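Local atomic coordinates of aminopeptidase C (Lactobacillus rhamnosus, PDB entry 4K7C), a protein that probably acts as a papain-like cysteine aminopeptidase, removing amino-terminal residues from peptides, in an assembly of six copies. Residues Val46-Thr51 against Tyr396-Asp401; Phe100-Phe105 against Gly220-Lys225. All coordinates share one frame; numbering follows the deposited sequence. Where two conformers were deposited one is given.

Contact 1: residues Val46-Thr51 against Tyr396-Asp401; sequences VAMTPT and YFVASD
Ser400 OG is held by two partners outside the segments, Asp333 OD1 and the backbone N of Trp403, and with its oxygen committed this way the serine offers its carbon side to Met48. The hydroxyl sits between its own backbone N and carbonyl carbon (chi1 70°), where it can serve as the N-cap of helix 401-407. Met48, a selenomethionine because the crystal was grown from the labelled derivative, reaches along the strand with a chain bent about both its CB-CG and CG-SE bonds. Its SE lies 3.6 Å from Ser400 CB, and its methyl CE comes equally near, so the end of the chain rests on the serine's CB with both its selenium and its methyl. The same Met48 SE also lies 4.1 Å from Val398 CG2. The valine's other methyl, CG1, approaches the backbone, 3.5 Å from Met48 O, and also reaches 4.1 Å from Met48 CB. Both methyls thus flank the Met48 carbonyl oxygen, CG1 the nearer of the two. With Val398 cut back to an alanine, the space under the Met48 carbonyl would probably be left unfilled and the selenium end freer to turn. Beyond Met48 the loop makes an inverse gamma turn centred on Pro50, closed by the bond from Thr51 N to Thr49 O (2.8 Å), while Lys380 NZ binds both Thr49 O and Ala47 O. The contact illustrates how a residue just past a short helix can seat a loop on a strand without a single hydrogen bond between the two segments: the exit from helix 42-47 lies over strand 396-400, which is itself flanked by strand 331-332, parallel to it, and antiparallel strand 377-384.

Contact 2: residues Phe100-Phe105 against Gly220-Lys225; sequences FFWDKF and GNPPTK
Pro222 meets Phe101 almost squarely over one face of the phenyl ring: its CG stands 3.5 Å from the ring centroid, 13° off the normal, in a CH-pi contact. The two side chains cross at about a right angle; Pro222 CG lies over the ring centre and CD over the ring near Phe101 CZ, 3.8 Å from that atom. With its CG anti to the backbone N (chi1 -177°), Phe101 sends its ring out from helix 96-117 toward the loop, and chi2 of 104° turns the face to the proline. The next residue, Trp102, takes a different staggered position, with CG anti to the carbonyl carbon, and its indole swings round to the same proline. Trp102 CZ2 lies 3.6 Å from Pro222 CB, an oblique approach. The two aromatic residues also support each other: Phe101 CD2 sits over the indole, while Trp102 CE3 lies in the plane of the phenyl ring at its edge. Pro222 therefore fills the angle between two differently turned rings. Gly220 O comes 3.4 Å from Phe101 CE1; the contact buries this oxygen, and it has no hydrogen-bonding partner in the model. Gly220 leaves helix 197-219 with a positive phi, where a side chain would collide with the preceding carbonyl oxygen. Tyr212 of that helix touches both Phe101 and Pro222, Tyr152 stacks on Trp102, and Leu10 of a third subunit packs against the same indole. The arrangement is a proline-aromatic CH-pi contact, by which the loop following one helix is docked against another in the helical part of this papain-like peptidase, close to a subunit boundary.

How the contacts relate
Contact 1 and contact 2 lie on opposite sides of the centre of the chain, their centres 37 Å apart and their nearest atoms about 20 Å apart. They share no helix or strand. In sequence, both halves of contact 2 fall between those of contact 1: 46-51, then 100-105, 220-225 and finally 396-401. The inner pair joins two parts of a mainly helical stretch, whereas the outer pair brings an early loop back to a late strand on the strand-rich side. Together they show a division consistent with the two-sided papain-like fold, each side also close to a neighbouring subunit in the six-chain assembly.

Contact 1: residues Val46-Thr51 against Tyr396-Asp401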
loop_
_atom_site.group_PDB
_atom_site.type_symbol
_atom_site.label_atom_id
_atom_site.label_comp_id
_atom_site.label_asym_id
_atom_site.label_seq_id
_atom_site.Cartn_x
_atom_site.Cartn_y
_atom_site.Cartn_z
ATOM N N VAL A 46 -19.237 -18.233 -17.411
ATOM C CA VAL A 46 -19.609 -19.627 -17.274
ATOM C C VAL A 46 -19.135 -20.481 -18.475
ATOM O O VAL A 46 -18.531 -21.548 -18.263
ATOM C CB VAL A 46 -21.109 -19.768 -16.946
ATOM C CG1 VAL A 46 -21.608 -21.206 -16.994
ATOM C CG2 VAL A 46 -21.391 -19.066 -15.579
ATOM N N ALA A 47 -19.391 -20.012 -19.686
ATOM C CA ALA A 47 -19.053 -20.744 -20.914
ATOM C C ALA A 47 -17.567 -20.895 -21.085
ATOM O O ALA A 47 -17.133 -21.822 -21.713
ATOM C CB ALA A 47 -19.667 -20.033 -22.133
HETATM N N MSE A 48 -16.799 -19.961 -20.547
HETATM C CA MSE A 48 -15.331 -19.838 -20.798
HETATM C C MSE A 48 -14.505 -20.457 -19.707
HETATM O O MSE A 48 -13.341 -20.127 -19.504
HETATM C CB MSE A 48 -14.964 -18.422 -21.080
HETATM C CG MSE A 48 -15.654 -17.891 -22.334
HETATM SE SE MSE A 48 -14.886 -18.829 -23.931
HETATM C CE MSE A 48 -16.482 -19.793 -24.520
ATOM N N THR A 49 -15.058 -21.397 -18.967
ATOM C CA THR A 49 -14.250 -22.061 -17.945
ATOM C C THR A 49 -13.069 -22.735 -18.632
ATOM O O THR A 49 -13.200 -23.261 -19.735
ATOM C CB THR A 49 -14.983 -23.161 -17.197
ATOM O OG1 THR A 49 -15.381 -24.134 -18.156
ATOM C CG2 THR A 49 -16.125 -22.573 -16.413
ATOM N N PRO A 50 -11.897 -22.653 -18.014
ATOM C CA PRO A 50 -10.661 -23.056 -18.714
ATOM C C PRO A 50 -10.438 -24.581 -18.655
ATOM O O PRO A 50 -9.554 -25.044 -17.948
ATOM C CB PRO A 50 -9.602 -22.242 -17.958
ATOM C CG PRO A 50 -10.119 -22.213 -16.558
ATOM C CD PRO A 50 -11.593 -21.923 -16.765
ATOM N N THR A 51 -11.328 -25.329 -19.317
ATOM C CA THR A 51 -11.152 -26.748 -19.480
ATOM C C THR A 51 -11.100 -27.088 -20.961
ATOM O O THR A 51 -11.967 -26.665 -21.703
ATOM C CB THR A 51 -12.321 -27.524 -18.834
ATOM O OG1 THR A 51 -12.464 -27.075 -17.486
ATOM C CG2 THR A 51 -12.053 -29.006 -18.872
ATOM N N TYR A 396 -2.618 -17.558 -18.350
ATOM C CA TYR A 396 -3.290 -18.130 -19.501
ATOM C C TYR A 396 -4.688 -17.536 -19.709
ATOM O O TYR A 396 -5.449 -17.257 -18.742
ATOM C CB TYR A 396 -3.395 -19.635 -19.342
ATOM C CG TYR A 396 -2.052 -20.368 -19.514
ATOM C CD1 TYR A 396 -1.705 -20.857 -20.750
ATOM C CD2 TYR A 396 -1.110 -20.482 -18.455
ATOM C CE1 TYR A 396 -0.488 -21.486 -20.942
ATOM C CE2 TYR A 396 0.081 -21.078 -18.618
ATOM C CZ TYR A 396 0.417 -21.610 -19.867
ATOM O OH TYR A 396 1.655 -22.225 -20.029
ATOM N N PHE A 397 -5.001 -17.333 -20.969
ATOM C CA PHE A 397 -6.267 -16.714 -21.400
ATOM C C PHE A 397 -7.109 -17.850 -22.052
ATOM O O PHE A 397 -6.591 -18.955 -22.285
ATOM C CB PHE A 397 -5.973 -15.589 -22.368
ATOM C CG PHE A 397 -5.670 -14.240 -21.740
ATOM C CD1 PHE A 397 -5.003 -14.118 -20.571
ATOM C CD2 PHE A 397 -5.987 -13.088 -22.438
ATOM C CE1 PHE A 397 -4.717 -12.873 -20.023
ATOM C CE2 PHE A 397 -5.728 -11.864 -21.899
ATOM C CZ PHE A 397 -5.101 -11.763 -20.683
ATOM N N VAL A 398 -8.377 -17.558 -22.333
ATOM C CA VAL A 398 -9.259 -18.477 -23.013
ATOM C C VAL A 398 -9.979 -17.664 -24.078
ATOM O O VAL A 398 -10.437 -16.501 -23.804
ATOM C CB VAL A 398 -10.166 -19.211 -22.060
ATOM C CG1 VAL A 398 -10.865 -18.236 -21.136
ATOM C CG2 VAL A 398 -11.180 -20.049 -22.834
ATOM N N ALA A 399 -10.093 -18.220 -25.315
ATOM C CA ALA A 399 -10.717 -17.506 -26.423
ATOM C C ALA A 399 -11.838 -18.382 -26.933
ATOM O O ALA A 399 -11.619 -19.611 -27.141
ATOM C CB ALA A 399 -9.767 -17.264 -27.560
ATOM N N SER A 400 -13.038 -17.806 -27.069
ATOM C CA SER A 400 -14.142 -18.562 -27.594
ATOM C C SER A 400 -13.892 -18.795 -29.108
ATOM O O SER A 400 -13.171 -18.044 -29.773
ATOM C CB SER A 400 -15.531 -17.860 -27.390
ATOM O OG SER A 400 -15.644 -16.719 -28.203
ATOM N N ASP A 401 -14.535 -19.839 -29.644
ATOM C CA ASP A 401 -14.410 -20.106 -31.065
ATOM C C ASP A 401 -15.001 -18.932 -31.878
ATOM O O ASP A 401 -14.452 -18.526 -32.911
ATOM C CB ASP A 401 -15.068 -21.435 -31.420
ATOM C CG ASP A 401 -14.564 -21.923 -32.754
ATOM O OD1 ASP A 401 -13.348 -21.979 -32.850
ATOM O OD2 ASP A 401 -15.375 -22.118 -33.704
#

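Contact 2: residues Phe100-Phe105 against Gly220-Lys225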
loop_
_atom_site.group_PDB
_atom_site.type_symbol
_atom_site.label_atom_id
_atom_site.label_comp_id
_atom_site.label_asym_id
_atom_site.label_seq_id
_atom_site.Cartn_x
_atom_site.Cartn_y
_atom_site.Cartn_z
ATOM N N PHE A 100 15.685 -8.891 -28.735
ATOM C CA PHE A 100 15.297 -7.477 -28.754
ATOM C C PHE A 100 16.483 -6.644 -29.233
ATOM O O PHE A 100 16.374 -5.670 -30.048
ATOM C CB PHE A 100 14.897 -7.028 -27.355
ATOM C CG PHE A 100 14.112 -5.716 -27.284
ATOM C CD1 PHE A 100 13.056 -5.425 -28.133
ATOM C CD2 PHE A 100 14.375 -4.807 -26.252
ATOM C CE1 PHE A 100 12.317 -4.293 -27.986
ATOM C CE2 PHE A 100 13.626 -3.640 -26.080
ATOM C CZ PHE A 100 12.582 -3.388 -26.947
ATOM N N PHE A 101 17.645 -6.983 -28.727
ATOM C CA PHE A 101 18.857 -6.284 -29.162
ATOM C C PHE A 101 19.049 -6.302 -30.714
ATOM O O PHE A 101 19.189 -5.275 -31.329
ATOM C CB PHE A 101 20.101 -6.850 -28.389
ATOM C CG PHE A 101 21.418 -6.116 -28.733
ATOM C CD1 PHE A 101 22.012 -5.203 -27.888
ATOM C CD2 PHE A 101 22.015 -6.346 -29.960
ATOM C CE1 PHE A 101 23.206 -4.580 -28.250
ATOM C CE2 PHE A 101 23.173 -5.701 -30.331
ATOM C CZ PHE A 101 23.737 -4.779 -29.508
ATOM N N TRP A 102 19.084 -7.516 -31.290
ATOM C CA TRP A 102 19.363 -7.744 -32.694
ATOM C C TRP A 102 18.229 -7.223 -33.564
ATOM O O TRP A 102 18.473 -6.618 -34.604
ATOM C CB TRP A 102 19.621 -9.196 -32.928
ATOM C CG TRP A 102 20.905 -9.644 -32.299
ATOM C CD1 TRP A 102 21.083 -10.642 -31.384
ATOM C CD2 TRP A 102 22.205 -9.105 -32.556
ATOM N NE1 TRP A 102 22.420 -10.756 -31.070
ATOM C CE2 TRP A 102 23.121 -9.827 -31.774
ATOM C CE3 TRP A 102 22.682 -8.097 -33.373
ATOM C CZ2 TRP A 102 24.544 -9.565 -31.792
ATOM C CZ3 TRP A 102 24.065 -7.802 -33.377
ATOM C CH2 TRP A 102 24.974 -8.519 -32.586
ATOM N N ASP A 103 17.004 -7.304 -33.060
ATOM C CA ASP A 103 15.883 -6.739 -33.754
ATOM C C ASP A 103 16.029 -5.212 -33.939
ATOM O O ASP A 103 15.936 -4.617 -35.067
ATOM C CB ASP A 103 14.563 -7.075 -33.055
ATOM C CG ASP A 103 13.371 -6.567 -33.825
ATOM O OD1 ASP A 103 13.238 -6.960 -35.011
ATOM O OD2 ASP A 103 12.539 -5.759 -33.222
ATOM N N LYS A 104 16.232 -4.483 -32.867
ATOM C CA LYS A 104 16.486 -3.055 -32.925
ATOM C C LYS A 104 17.652 -2.631 -33.768
ATOM O O LYS A 104 17.617 -1.658 -34.466
ATOM C CB LYS A 104 16.677 -2.509 -31.509
ATOM C CG LYS A 104 15.464 -2.514 -30.614
ATOM C CD LYS A 104 15.046 -1.129 -30.241
ATOM C CE LYS A 104 13.690 -1.005 -29.504
ATOM N NZ LYS A 104 12.494 -1.448 -30.255
ATOM N N PHE A 105 18.761 -3.358 -33.649
ATOM C CA PHE A 105 19.913 -3.000 -34.418
ATOM C C PHE A 105 19.672 -3.245 -35.927
ATOM O O PHE A 105 19.960 -2.366 -36.748
ATOM C CB PHE A 105 21.135 -3.741 -33.901
ATOM C CG PHE A 105 22.416 -3.205 -34.476
ATOM C CD1 PHE A 105 22.709 -1.843 -34.378
ATOM C CD2 PHE A 105 23.316 -4.047 -35.074
ATOM C CE1 PHE A 105 23.829 -1.303 -34.940
ATOM C CE2 PHE A 105 24.489 -3.476 -35.612
ATOM C CZ PHE A 105 24.753 -2.126 -35.497
ATOM N N GLY A 220 22.708 -4.174 -22.911
ATOM C CA GLY A 220 23.903 -5.025 -22.627
ATOM C C GLY A 220 24.598 -5.498 -23.925
ATOM O O GLY A 220 24.176 -5.272 -25.059
ATOM N N ASN A 221 25.715 -6.175 -23.702
ATOM C CA ASN A 221 26.478 -6.753 -24.787
ATOM C C ASN A 221 25.921 -8.115 -25.130
ATOM O O ASN A 221 25.801 -9.018 -24.271
ATOM C CB ASN A 221 27.898 -6.977 -24.365
ATOM C CG ASN A 221 28.640 -5.725 -23.985
ATOM O OD1 ASN A 221 28.540 -4.646 -24.619
ATOM N ND2 ASN A 221 29.280 -5.824 -22.853
ATOM N N PRO A 222 25.619 -8.326 -26.388
ATOM C CA PRO A 222 25.189 -9.689 -26.751
ATOM C C PRO A 222 26.268 -10.700 -26.576
ATOM O O PRO A 222 27.440 -10.470 -26.992
ATOM C CB PRO A 222 24.845 -9.560 -28.225
ATOM C CG PRO A 222 24.740 -8.133 -28.485
ATOM C CD PRO A 222 25.705 -7.436 -27.562
ATOM N N PRO A 223 25.947 -11.801 -25.945
ATOM C CA PRO A 223 26.943 -12.818 -25.734
ATOM C C PRO A 223 27.394 -13.520 -27.055
ATOM O O PRO A 223 26.651 -13.607 -27.987
ATOM C CB PRO A 223 26.225 -13.833 -24.858
ATOM C CG PRO A 223 24.781 -13.515 -24.987
ATOM C CD PRO A 223 24.676 -12.084 -25.265
ATOM N N THR A 224 28.633 -13.985 -27.086
ATOM C CA THR A 224 29.148 -14.753 -28.189
ATOM C C THR A 224 29.560 -16.216 -27.807
ATOM O O THR A 224 29.592 -17.114 -28.644
ATOM C CB THR A 224 30.401 -14.048 -28.782
ATOM O OG1 THR A 224 31.342 -13.765 -27.731
ATOM C CG2 THR A 224 30.000 -12.729 -29.502
ATOM N N LYS A 225 29.867 -16.447 -26.567
ATOM C CA LYS A 225 30.323 -17.744 -26.089
ATOM C C LYS A 225 29.948 -17.898 -24.618
ATOM O O LYS A 225 30.223 -16.984 -23.805
ATOM C CB LYS A 225 31.833 -17.782 -26.228
ATOM C CG LYS A 225 32.452 -19.052 -25.700
ATOM C CD LYS A 225 33.893 -19.176 -26.143
ATOM C CE LYS A 225 34.816 -19.108 -24.947
ATOM N NZ LYS A 225 36.181 -19.415 -25.433
#